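Local coordinates for protein ESSB (Geobacillus thermodenitrificans, PDB 2YNQ) that probably serves as a membrane component of the type VII secretion system, seen here as its extracellular domain, at residues Q63-N68 / R102-Y107. Residues are numbered along the deposited sequence; the frame is centred on the assembly and turned at random.
Sequences QTVSNN and RDLIVY. With NA (sodium ion), chain O.
Packing of a helix's C-terminal exit against the first turn of another helix joins V65, T64 and S66 to D103, L104 and Y107, where helix 59-64 ends and helix 102-118 begins. No hydrogen bond spans the two segments; the join is van der Waals packing, centred on V65 and extended by T64 against D103. V65 CB rests 3.9 Å from L104 CD2, while a chi1 of -63°, setting CG1 anti to the carbonyl carbon, places that methyl 4.0 Å from Y107 CB and oblique to the Y107 ring. The same L104 CD2 reaches the backbone at S66 N, 3.7 Å away. Beside this apolar contact, T64 and D103 cross at about a right angle, with the methyl T64 CG2 3.8 Å from the carboxylate carbon D103 CG. Two acceptors, T64 O and D103 OD2, sit 3.3 Å apart without a bond, a proximity likely to be somewhat unfavourable. D103 OD1 accepts a salt-bridging hydrogen bond from R102 NH1, 2.8 Å long and fairly straight, from the syn side but tilted 31° out of the carboxylate plane. An alanine at D103 would probably leave the R102 guanidinium without this mate and open a gap beside the T64 methyl.

V65, the first residue to leave helical geometry, serves both sides of the junction: its side chain packs on L104 and Y107, and V65 O binds sodium at 2.4 Å. N67 OD1, R62 O and waters join it around the ion, and S66, between V65 and N67, centres an inverse gamma turn. S66 OG is hydrogen-bonded to D101 OD2, and S66 O accepts from W81. Helix 75-85 thus covers this junction, its Y77 and W81 touching L104 and its Y80 touching Y107, while R145 of helix 124-152 meets R102 and D103, and T64 packs on Q61 of the second subunit.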
loop_
_atom_site.group_PDB
_atom_site.type_symbol
_atom_site.label_atom_id
_atom_site.label_comp_id
_atom_site.label_asym_id
_atom_site.label_seq_id
_atom_site.Cartn_x
_atom_site.Cartn_y
_atom_site.Cartn_z
ATOM N N GLN D 63 -7.270 7.865 -4.450
ATOM C CA GLN D 63 -8.477 8.641 -4.733
ATOM C C GLN D 63 -9.480 8.549 -3.591
ATOM O O GLN D 63 -10.247 9.471 -3.346
ATOM C CB GLN D 63 -9.153 8.131 -6.016
ATOM C CG GLN D 63 -8.521 8.623 -7.318
ATOM C CD GLN D 63 -8.978 7.841 -8.580
ATOM O OE1 GLN D 63 -8.329 7.921 -9.627
ATOM N NE2 GLN D 63 -10.091 7.098 -8.479
ATOM N N THR D 64 -9.466 7.417 -2.906
ATOM C CA THR D 64 -10.459 7.079 -1.913
ATOM C C THR D 64 -10.182 7.734 -0.566
ATOM O O THR D 64 -11.115 8.225 0.053
ATOM C CB THR D 64 -10.519 5.544 -1.725
ATOM O OG1 THR D 64 -10.650 4.914 -3.001
ATOM C CG2 THR D 64 -11.685 5.123 -0.829
ATOM N N VAL D 65 -8.925 7.729 -0.111
ATOM C CA VAL D 65 -8.601 8.138 1.270
ATOM C C VAL D 65 -8.198 9.600 1.407
ATOM O O VAL D 65 -7.745 10.218 0.445
ATOM C CB VAL D 65 -7.507 7.239 1.935
ATOM C CG1 VAL D 65 -7.978 5.814 2.057
ATOM C CG2 VAL D 65 -6.159 7.333 1.201
ATOM N N SER D 66 -8.358 10.145 2.611
ATOM C CA SER D 66 -7.957 11.523 2.912
ATOM C C SER D 66 -6.476 11.547 3.249
ATOM O O SER D 66 -6.109 11.599 4.427
ATOM C CB SER D 66 -8.720 12.065 4.122
ATOM O OG SER D 66 -10.094 12.243 3.860
ATOM N N ASN D 67 -5.629 11.501 2.224
ATOM C CA ASN D 67 -4.195 11.430 2.435
ATOM C C ASN D 67 -3.487 12.755 2.136
ATOM O O ASN D 67 -2.268 12.798 2.029
ATOM C CB ASN D 67 -3.607 10.335 1.557
ATOM C CG ASN D 67 -3.677 10.683 0.078
ATOM O OD1 ASN D 67 -4.642 11.317 -0.388
ATOM N ND2 ASN D 67 -2.659 10.278 -0.666
ATOM N N ASN D 68 -4.233 13.838 1.982
ATOM C CA ASN D 68 -3.578 15.113 1.820
ATOM C C ASN D 68 -3.187 15.701 3.175
ATOM O O ASN D 68 -4.009 15.729 4.100
ATOM C CB ASN D 68 -4.443 16.093 1.024
ATOM C CG ASN D 68 -3.693 17.393 0.707
ATOM O OD1 ASN D 68 -2.508 17.366 0.309
ATOM N ND2 ASN D 68 -4.371 18.539 0.899
ATOM N N ARG D 102 -15.157 7.988 6.991
ATOM C CA ARG D 102 -15.549 6.622 6.579
ATOM C C ARG D 102 -14.416 5.837 5.926
ATOM O O ARG D 102 -14.068 4.747 6.373
ATOM C CB ARG D 102 -16.766 6.667 5.654
ATOM C CG ARG D 102 -17.276 5.303 5.253
ATOM C CD ARG D 102 -17.490 5.232 3.747
ATOM N NE ARG D 102 -18.377 6.290 3.298
ATOM C CZ ARG D 102 -18.072 7.241 2.419
ATOM N NH1 ARG D 102 -16.890 7.294 1.828
ATOM N NH2 ARG D 102 -18.989 8.141 2.111
ATOM N N ASP D 103 -13.818 6.410 4.888
ATOM C CA ASP D 103 -12.792 5.717 4.131
ATOM C C ASP D 103 -11.510 5.512 4.903
ATOM O O ASP D 103 -10.750 4.588 4.598
ATOM C CB ASP D 103 -12.566 6.416 2.804
ATOM C CG ASP D 103 -13.861 6.544 2.009
ATOM O OD1 ASP D 103 -14.687 5.599 2.047
ATOM O OD2 ASP D 103 -14.074 7.588 1.375
ATOM N N LEU D 104 -11.290 6.332 5.933
ATOM C CA LEU D 104 -10.150 6.136 6.792
ATOM C C LEU D 104 -10.407 4.971 7.739
ATOM O O LEU D 104 -9.495 4.196 8.028
ATOM C CB LEU D 104 -9.752 7.429 7.532
ATOM C CG LEU D 104 -9.132 8.572 6.698
ATOM C CD1 LEU D 104 -8.527 9.640 7.602
ATOM C CD2 LEU D 104 -8.090 8.108 5.709
ATOM N N ILE D 105 -11.640 4.829 8.208
ATOM C CA ILE D 105 -12.006 3.672 9.028
ATOM C C ILE D 105 -11.822 2.420 8.196
ATOM O O ILE D 105 -11.187 1.460 8.637
ATOM C CB ILE D 105 -13.460 3.744 9.570
ATOM C CG1 ILE D 105 -13.637 4.990 10.457
ATOM C CG2 ILE D 105 -13.817 2.456 10.319
ATOM C CD1 ILE D 105 -15.103 5.336 10.843
ATOM N N VAL D 106 -12.327 2.437 6.972
ATOM C CA VAL D 106 -12.164 1.275 6.118
ATOM C C VAL D 106 -10.689 0.959 5.904
ATOM O O VAL D 106 -10.276 -0.204 5.998
ATOM C CB VAL D 106 -12.869 1.439 4.759
ATOM C CG1 VAL D 106 -12.437 0.341 3.825
ATOM C CG2 VAL D 106 -14.378 1.441 4.939
ATOM N N TYR D 107 -9.889 1.978 5.617
ATOM C CA TYR D 107 -8.473 1.726 5.352
ATOM C C TYR D 107 -7.759 1.125 6.570
ATOM O O TYR D 107 -6.945 0.195 6.445
ATOM C CB TYR D 107 -7.780 2.991 4.892
ATOM C CG TYR D 107 -6.402 2.723 4.388
ATOM C CD1 TYR D 107 -6.205 2.164 3.122
ATOM C CD2 TYR D 107 -5.291 3.013 5.171
ATOM C CE1 TYR D 107 -4.937 1.905 2.648
ATOM C CE2 TYR D 107 -4.005 2.772 4.703
ATOM C CZ TYR D 107 -3.837 2.213 3.452
ATOM O OH TYR D 107 -2.571 1.936 3.002
HETATM NA NA NA O . -6.931 11.102 -1.682
HETATM O O HOH W 1 -9.161 12.162 -1.491
HETATM O O HOH W 2 -7.172 13.571 -0.071
HETATM O O HOH W 3 -6.283 12.700 -3.451
#